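Local coordinates for alanine racemase, biosynthetic (Pseudomonas aeruginosa PAO1, PDB 6A2F), which belongs to the alanine racemase family of pyridoxal-phosphate enzymes, joining a TIM-barrel domain to a largely beta C-terminal domain in a two-subunit assembly, at residues R22-R27 with D206-G211; A108-G113 with H142-S147; V269-G272 with G276-R279. All coordinates share one frame; numbering follows the deposited sequence.

Contact 1 (R22-R27 with D206-G211)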
loop_
_atom_site.group_PDB
_atom_site.type_symbol
_atom_site.label_atom_id
_atom_site.label_comp_id
_atom_site.label_asym_id
_atom_site.label_seq_id
_atom_site.Cartn_x
_atom_site.Cartn_y
_atom_site.Cartn_z
ATOM N N ARG A 22 26.408 -17.013 5.312
ATOM C CA ARG A 22 27.860 -16.990 5.099
ATOM C C ARG A 22 28.571 -15.876 5.893
ATOM O O ARG A 22 29.772 -15.969 6.159
ATOM C CB ARG A 22 28.170 -16.906 3.595
ATOM C CG ARG A 22 29.642 -16.935 3.207
ATOM C CD ARG A 22 30.295 -18.302 3.387
ATOM N NE ARG A 22 31.612 -18.331 2.746
ATOM C CZ ARG A 22 32.378 -19.412 2.604
ATOM N NH1 ARG A 22 31.982 -20.594 3.061
ATOM N NH2 ARG A 22 33.554 -19.310 1.994
ATOM N N CYS A 23 27.823 -14.846 6.285
ATOM C CA CYS A 23 28.346 -13.796 7.164
ATOM C C CYS A 23 28.706 -14.309 8.558
ATOM O O CYS A 23 29.573 -13.751 9.222
ATOM C CB CYS A 23 27.346 -12.649 7.290
ATOM S SG CYS A 23 27.106 -11.711 5.768
ATOM N N ALA A 24 28.021 -15.361 8.998
ATOM C CA ALA A 24 28.289 -15.994 10.290
ATOM C C ALA A 24 28.015 -17.493 10.177
ATOM O O ALA A 24 27.023 -17.980 10.715
ATOM C CB ALA A 24 27.433 -15.364 11.381
ATOM N N PRO A 25 28.902 -18.232 9.476
ATOM C CA PRO A 25 28.607 -19.624 9.083
ATOM C C PRO A 25 28.390 -20.597 10.243
ATOM O O PRO A 25 27.653 -21.569 10.090
ATOM C CB PRO A 25 29.827 -20.035 8.247
ATOM C CG PRO A 25 30.909 -19.091 8.646
ATOM C CD PRO A 25 30.236 -17.800 9.019
ATOM N N GLN A 26 29.003 -20.333 11.393
ATOM C CA GLN A 26 28.841 -21.220 12.544
ATOM C C GLN A 26 27.587 -20.889 13.360
ATOM O O GLN A 26 27.287 -21.544 14.366
ATOM C CB GLN A 26 30.089 -21.196 13.426
ATOM C CG GLN A 26 31.364 -21.565 12.682
ATOM C CD GLN A 26 32.588 -21.562 13.574
ATOM O OE1 GLN A 26 33.514 -22.347 13.367
ATOM N NE2 GLN A 26 32.602 -20.676 14.573
ATOM N N ARG A 27 26.854 -19.880 12.899
ATOM C CA ARG A 27 25.666 -19.390 13.576
ATOM C C ARG A 27 24.397 -19.763 12.813
ATOM O O ARG A 27 24.469 -20.330 11.726
ATOM C CB ARG A 27 25.772 -17.874 13.749
ATOM C CG ARG A 27 26.432 -17.419 15.045
ATOM C CD ARG A 27 27.874 -17.874 15.236
ATOM N NE ARG A 27 28.543 -17.057 16.249
ATOM C CZ ARG A 27 29.396 -16.062 15.988
ATOM N NH1 ARG A 27 29.933 -15.378 16.988
ATOM N NH2 ARG A 27 29.727 -15.751 14.737
ATOM N N ASP A 206 23.960 -15.501 18.256
ATOM C CA ASP A 206 23.599 -16.892 17.935
ATOM C C ASP A 206 22.652 -17.022 16.740
ATOM O O ASP A 206 22.804 -17.933 15.924
ATOM C CB ASP A 206 22.991 -17.595 19.153
ATOM C CG ASP A 206 23.907 -17.580 20.357
ATOM O OD1 ASP A 206 25.071 -18.024 20.240
ATOM O OD2 ASP A 206 23.461 -17.125 21.426
ATOM N N TRP A 207 21.673 -16.121 16.655
ATOM C CA TRP A 207 20.688 -16.129 15.576
ATOM C C TRP A 207 20.636 -14.778 14.869
ATOM O O TRP A 207 20.309 -13.758 15.477
ATOM C CB TRP A 207 19.292 -16.516 16.093
ATOM C CG TRP A 207 19.124 -17.983 16.377
ATOM C CD1 TRP A 207 19.587 -18.664 17.465
ATOM C CD2 TRP A 207 18.434 -18.947 15.567
ATOM N NE1 TRP A 207 19.242 -19.994 17.380
ATOM C CE2 TRP A 207 18.534 -20.197 16.226
ATOM C CE3 TRP A 207 17.750 -18.880 14.344
ATOM C CZ2 TRP A 207 17.973 -21.371 15.707
ATOM C CZ3 TRP A 207 17.196 -20.050 13.826
ATOM C CH2 TRP A 207 17.308 -21.280 14.515
ATOM N N LEU A 208 20.975 -14.785 13.583
ATOM C CA LEU A 208 20.817 -13.619 12.726
ATOM C C LEU A 208 19.342 -13.442 12.385
ATOM O O LEU A 208 18.581 -14.410 12.394
ATOM C CB LEU A 208 21.623 -13.800 11.437
ATOM C CG LEU A 208 23.092 -14.235 11.540
ATOM C CD1 LEU A 208 23.634 -14.545 10.154
ATOM C CD2 LEU A 208 23.957 -13.194 12.242
ATOM N N ARG A 209 18.930 -12.210 12.088
ATOM C CA ARG A 209 17.546 -11.955 11.683
ATOM C C ARG A 209 17.488 -11.156 10.390
ATOM O O ARG A 209 17.022 -10.007 10.396
ATOM C CB ARG A 209 16.768 -11.220 12.781
ATOM C CG ARG A 209 16.863 -11.835 14.164
ATOM C CD ARG A 209 15.842 -11.230 15.113
ATOM N NE ARG A 209 15.908 -9.770 15.176
ATOM C CZ ARG A 209 16.705 -9.079 15.990
ATOM N NH1 ARG A 209 17.536 -9.700 16.825
ATOM N NH2 ARG A 209 16.675 -7.754 15.963
ATOM N N PRO A 210 17.962 -11.748 9.272
ATOM C CA PRO A 210 17.864 -11.022 8.007
ATOM C C PRO A 210 16.442 -10.979 7.454
ATOM O O PRO A 210 15.762 -12.007 7.386
ATOM C CB PRO A 210 18.788 -11.811 7.075
ATOM C CG PRO A 210 18.836 -13.180 7.644
ATOM C CD PRO A 210 18.731 -12.998 9.128
ATOM N N GLY A 211 16.009 -9.771 7.093
ATOM C CA GLY A 211 14.753 -9.542 6.396
ATOM C C GLY A 211 14.994 -8.991 5.001
ATOM O O GLY A 211 15.126 -9.748 4.039
#
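Ala24 and Leu208 meet through carbon alone. The methyl CB of Ala24 lies before the fork of the leucine, 4.1 Å from CD1 of Leu208 and 4.2 Å from CD2 of Leu208, so both branches touch it. Leu208 keeps CG beside its backbone N (chi1 -49°), which carries the fork off strand 207-208 toward the loop after helix 10-22. Both residues are buried; Val197 of helix 194-199 also packs on Leu208, and His204 receives Ala24. This is the close-packed half.

A type I turn leads from Ala24 to Arg27, closed by Arg27 N to Ala24 O at 2.9 Å, and delivers the looser, partly exposed half. There Arg27 touches with the root of its side chain: its CB stands 3.7 Å from Asp206 O, and its CG is almost as near. The chain then bends at chi2 (61°), leaving Arg27 NE 5.4 Å from Asp206 OD1, too far for a salt bridge. Asp206 OD2 instead accepts a bond from Arg189 N.

Backbone bonds of Leu208 to Gln28 and Phe30 lay strand 207-208 beside strand 28-32, the last and first strands of the TIM barrel. Directional bonding thus lies in the strand pairing; Ala24 and Leu208 add nonpolar contact, Arg27 van der Waals contact with the Asp206 carbonyl, and the separated charges probably only a weak attraction.

Contact 2 (A108-G113 with H142-S147)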
loop_
_atom_site.group_PDB
_atom_site.type_symbol
_atom_site.label_atom_id
_atom_site.label_comp_id
_atom_site.label_asym_id
_atom_site.label_seq_id
_atom_site.Cartn_x
_atom_site.Cartn_y
_atom_site.Cartn_z
ATOM N N ALA A 108 0.854 -11.811 31.190
ATOM C CA ALA A 108 -0.085 -12.612 30.404
ATOM C C ALA A 108 0.454 -14.023 30.131
ATOM O O ALA A 108 -0.304 -15.001 30.165
ATOM C CB ALA A 108 -0.441 -11.905 29.104
ATOM N N PHE A 109 1.757 -14.119 29.866
ATOM C CA PHE A 109 2.406 -15.412 29.669
ATOM C C PHE A 109 2.363 -16.257 30.943
ATOM O O PHE A 109 1.978 -17.424 30.906
ATOM C CB PHE A 109 3.851 -15.245 29.189
ATOM C CG PHE A 109 4.670 -16.503 29.296
ATOM C CD1 PHE A 109 4.508 -17.537 28.374
ATOM C CD2 PHE A 109 5.587 -16.665 30.330
ATOM C CE1 PHE A 109 5.253 -18.699 28.475
ATOM C CE2 PHE A 109 6.336 -17.827 30.434
ATOM C CZ PHE A 109 6.171 -18.845 29.505
ATOM N N LEU A 110 2.764 -15.655 32.060
ATOM C CA LEU A 110 2.675 -16.291 33.375
ATOM C C LEU A 110 1.271 -16.819 33.666
ATOM O O LEU A 110 1.113 -17.960 34.104
ATOM C CB LEU A 110 3.108 -15.306 34.470
ATOM C CG LEU A 110 4.544 -15.306 35.026
ATOM C CD1 LEU A 110 5.576 -15.750 34.006
ATOM C CD2 LEU A 110 4.910 -13.936 35.583
ATOM N N ALA A 111 0.256 -15.996 33.401
ATOM C CA ALA A 111 -1.135 -16.360 33.680
ATOM C C ALA A 111 -1.691 -17.440 32.744
ATOM O O ALA A 111 -2.660 -18.122 33.093
ATOM C CB ALA A 111 -2.027 -15.124 33.652
ATOM N N ALA A 112 -1.080 -17.589 31.568
ATOM C CA ALA A 112 -1.585 -18.493 30.529
ATOM C C ALA A 112 -1.582 -19.953 30.960
ATOM O O ALA A 112 -2.492 -20.696 30.609
ATOM C CB ALA A 112 -0.796 -18.323 29.238
ATOM N N GLY A 113 -0.547 -20.347 31.705
ATOM C CA GLY A 113 -0.419 -21.691 32.272
ATOM C C GLY A 113 -0.473 -22.779 31.224
ATOM O O GLY A 113 -1.311 -23.681 31.301
ATOM N N HIS A 142 14.391 -12.217 34.001
ATOM C CA HIS A 142 15.274 -13.373 33.870
ATOM C C HIS A 142 15.219 -14.225 35.140
ATOM O O HIS A 142 15.062 -15.446 35.063
ATOM C CB HIS A 142 16.716 -12.963 33.554
ATOM C CG HIS A 142 17.634 -14.129 33.350
ATOM N ND1 HIS A 142 18.271 -14.767 34.394
ATOM C CD2 HIS A 142 18.002 -14.787 32.225
ATOM C CE1 HIS A 142 19.000 -15.762 33.918
ATOM N NE2 HIS A 142 18.853 -15.797 32.605
ATOM N N ALA A 143 15.331 -13.567 36.297
ATOM C CA ALA A 143 15.237 -14.222 37.608
ATOM C C ALA A 143 13.924 -14.990 37.800
ATOM O O ALA A 143 13.914 -16.065 38.399
ATOM C CB ALA A 143 15.425 -13.203 38.728
ATOM N N ARG A 144 12.828 -14.441 37.285
ATOM C CA ARG A 144 11.528 -15.090 37.393
ATOM C C ARG A 144 11.422 -16.294 36.459
ATOM O O ARG A 144 10.858 -17.325 36.829
ATOM C CB ARG A 144 10.397 -14.091 37.105
ATOM C CG ARG A 144 9.063 -14.431 37.773
ATOM C CD ARG A 144 8.097 -13.239 37.779
ATOM N NE ARG A 144 8.804 -11.953 37.805
ATOM C CZ ARG A 144 8.225 -10.755 37.851
ATOM N NH1 ARG A 144 6.900 -10.635 37.895
ATOM N NH2 ARG A 144 8.989 -9.662 37.863
ATOM N N LEU A 145 11.989 -16.166 35.260
ATOM C CA LEU A 145 11.700 -17.101 34.168
ATOM C C LEU A 145 12.716 -18.216 33.932
ATOM O O LEU A 145 12.387 -19.201 33.272
ATOM C CB LEU A 145 11.457 -16.337 32.857
ATOM C CG LEU A 145 10.188 -15.483 32.785
ATOM C CD1 LEU A 145 10.216 -14.587 31.552
ATOM C CD2 LEU A 145 8.936 -16.349 32.784
ATOM N N ARG A 146 13.932 -18.069 34.460
ATOM C CA ARG A 146 15.025 -19.003 34.155
ATOM C C ARG A 146 14.723 -20.480 34.453
ATOM O O ARG A 146 15.137 -21.357 33.692
ATOM C CB ARG A 146 16.343 -18.564 34.816
ATOM C CG ARG A 146 17.540 -19.497 34.590
ATOM C CD ARG A 146 18.043 -19.523 33.147
ATOM N NE ARG A 146 17.358 -20.517 32.313
ATOM C CZ ARG A 146 17.649 -20.766 31.035
ATOM N NH1 ARG A 146 18.622 -20.102 30.417
ATOM N NH2 ARG A 146 16.966 -21.687 30.369
ATOM N N SER A 147 14.009 -20.747 35.548
ATOM C CA SER A 147 13.609 -22.117 35.885
ATOM C C SER A 147 12.082 -22.289 35.949
ATOM O O SER A 147 11.579 -23.223 36.586
ATOM C CB SER A 147 14.287 -22.599 37.184
ATOM O OG SER A 147 13.767 -21.932 38.323
#
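Asp185 O, behind the helical turn that presents Arg144 and Leu145 to Phe109 and Leu110, is gripped twice, by His142 NE2 and by Arg146 NH1. Arg146 NH2 adds a salt bridge to Asp187 OD2, so the far side of this turn is held by polar groups while its near side is given over to carbon.

The focus of that near side is one methyl, CD2 of Leu145. It sits 3.6 Å from CD1 of Leu110 and 3.8 Å from CE2 of Phe109, touching two neighbouring residues of the facing helix at once. Against Phe109 it arrives at the ring edge, near the ring plane. The phenylalanine has CG anti to its backbone N (chi1 166°), which sends the ring down toward the sheet, where Leu98, Ile100, Val120 and Val151 meet it; Leu145 reaches Ile100, Leu122 and Val151 as well.

This is the outer layer of the TIM barrel: helices 103-112 and 135-145, each following its own strand, 98-100 and 118-123, lie side by side over the parallel strands, with Leu110 CA and Leu145 CA 9.1 Å apart.

Farther from the strands the packing thins. Leu110 sends its second branch to the stem of Arg144, CD2 of Leu110 lying 3.9 Å from CD of Arg144, and the two side chains run at about a right angle. Arg144 is extended through chi2 and then bends at chi3 (-29°), so its aliphatic part covers the leucine while its guanidinium makes a cation-pi contact with Trp141 and a long, weak ion pair with Glu107. Arg144 is exposed, whereas Leu145, next to it in the chain, is buried between the helices and the strands.

Contact 3 (V269-G272 with G276-R279). With ACT (acetate ion), chain E.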
loop_
_atom_site.group_PDB
_atom_site.type_symbol
_atom_site.label_atom_id
_atom_site.label_comp_id
_atom_site.label_asym_id
_atom_site.label_seq_id
_atom_site.Cartn_x
_atom_site.Cartn_y
_atom_site.Cartn_z
ATOM N N VAL A 269 1.156 4.406 -18.295
ATOM C CA VAL A 269 1.540 3.072 -17.835
ATOM C C VAL A 269 0.465 2.456 -16.936
ATOM O O VAL A 269 -0.183 3.156 -16.145
ATOM C CB VAL A 269 2.903 3.113 -17.104
ATOM C CG1 VAL A 269 3.272 1.754 -16.526
ATOM C CG2 VAL A 269 3.993 3.598 -18.047
ATOM N N SER A 270 0.292 1.141 -17.066
ATOM C CA SER A 270 -0.710 0.383 -16.319
ATOM C C SER A 270 -0.260 0.052 -14.892
ATOM O O SER A 270 -0.182 -1.121 -14.498
ATOM C CB SER A 270 -1.060 -0.894 -17.084
ATOM O OG SER A 270 0.116 -1.611 -17.425
ATOM N N CYS A 271 0.038 1.098 -14.125
ATOM C CA CYS A 271 0.429 0.973 -12.719
ATOM C C CYS A 271 0.150 2.282 -12.003
ATOM O O CYS A 271 0.476 3.346 -12.515
ATOM C CB CYS A 271 1.913 0.607 -12.583
ATOM S SG CYS A 271 2.458 0.350 -10.874
ATOM N N GLY A 272 -0.458 2.199 -10.825
ATOM C CA GLY A 272 -0.775 3.383 -10.030
ATOM C C GLY A 272 -0.666 3.127 -8.544
ATOM O O GLY A 272 -0.260 2.040 -8.126
ATOM N N GLY A 276 0.341 -0.155 -5.314
ATOM C CA GLY A 276 1.422 -0.076 -4.340
ATOM C C GLY A 276 2.429 1.022 -4.640
ATOM O O GLY A 276 3.251 1.364 -3.785
ATOM N N TYR A 277 2.366 1.568 -5.856
ATOM C CA TYR A 277 3.276 2.626 -6.265
ATOM C C TYR A 277 3.062 3.877 -5.405
ATOM O O TYR A 277 1.925 4.185 -5.033
ATOM C CB TYR A 277 3.108 2.945 -7.758
ATOM C CG TYR A 277 4.377 3.483 -8.383
ATOM C CD1 TYR A 277 5.341 2.617 -8.899
ATOM C CD2 TYR A 277 4.630 4.852 -8.429
ATOM C CE1 TYR A 277 6.514 3.101 -9.452
ATOM C CE2 TYR A 277 5.801 5.344 -8.979
ATOM C CZ TYR A 277 6.739 4.462 -9.489
ATOM O OH TYR A 277 7.902 4.944 -10.035
ATOM N N PRO A 278 4.154 4.582 -5.050
ATOM C CA PRO A 278 3.987 5.821 -4.272
ATOM C C PRO A 278 3.230 6.884 -5.059
ATOM O O PRO A 278 3.632 7.220 -6.175
ATOM C CB PRO A 278 5.427 6.274 -4.017
ATOM C CG PRO A 278 6.225 5.013 -4.071
ATOM C CD PRO A 278 5.570 4.175 -5.138
ATOM N N ARG A 279 2.142 7.402 -4.489
ATOM C CA ARG A 279 1.343 8.421 -5.172
ATOM C C ARG A 279 2.128 9.701 -5.448
ATOM O O ARG A 279 1.928 10.343 -6.484
ATOM C CB ARG A 279 0.072 8.762 -4.394
ATOM C CG ARG A 279 -0.695 9.916 -5.012
ATOM C CD ARG A 279 -1.949 10.311 -4.258
ATOM N NE ARG A 279 -2.461 11.559 -4.815
ATOM C CZ ARG A 279 -2.104 12.771 -4.400
ATOM N NH1 ARG A 279 -1.247 12.921 -3.396
ATOM N NH2 ARG A 279 -2.612 13.842 -4.989
HETATM C C ACT E . -5.059 13.481 -7.210
HETATM O O ACT E . -5.236 12.256 -7.006
HETATM O OXT ACT E . -3.916 13.981 -7.226
HETATM C CH3 ACT E . -6.239 14.383 -7.445
#
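Beside the pocket of a bound D-lysine, the loop leaving strand 264-269 doubles back on itself, bringing Cys271 and Gly272 against Gly276 and Tyr277. Tyr273, next after Gly272, is itself one of the residues lining that pocket.

Cys271 turns its sulfur away from its own backbone N (chi1 -177°) and toward the base of the tyrosine, with SG of Cys271 4.1 Å from CB of Tyr277. The same SG stands 5.2 Å from the centroid of the Tyr277 ring, 55° off the ring normal, an oblique sulfur-aromatic contact. One face of that ring carries CD of the following Pro278, 3.4 Å above the plane and displaced toward the rim. Gly272 O lies against the start of the Tyr277 residue, 3.5 Å from both Tyr277 N and Tyr277 CB, a close approach that does not amount to a hydrogen bond; Gly272 N is instead bonded to Asp275 OD2. Gly276, with phi 121°, has a backbone in which a CB would jam against the preceding carbonyl.

Beyond the fold, Arg279 runs extended to an acetate ion, probably from the crystallisation liquor. Arg279 NH2 donates to OXT of the acetate at 2.6 Å, and the ion lies at the edge of the guanidinium. The second subunit takes other groups: its Lys347 NZ bonds to Tyr277 O, its Glu343 OE2 to Arg279 N, and its Thr339 OG1 to Arg279 NH1. A C-terminal-domain loop lying against the partner subunit is in keeping with the dimers of alanine racemases.

From the N terminus, the chain passes helix 10-22 and enters contact 1, whose second half arrives only at strand 207-208; the loop so closed holds most of the TIM barrel. Contact 2 is nested inside it, closing the short path from helix 103-112 through strand 118-123 to helix 135-145. Contact 1 therefore lies where the last barrel strand, 207-208, closes beside the first, 28-32, and contact 2 joins neighbouring helices on the barrel's outside, with centres about 28 Å apart. Contact 3 follows in series within the C-terminal domain, a local fold-back within the loop between strands 264-269 and 286-289. Its centre lies about 48 Å from that of contact 2, across the centre of the chain, and none of the three touches another.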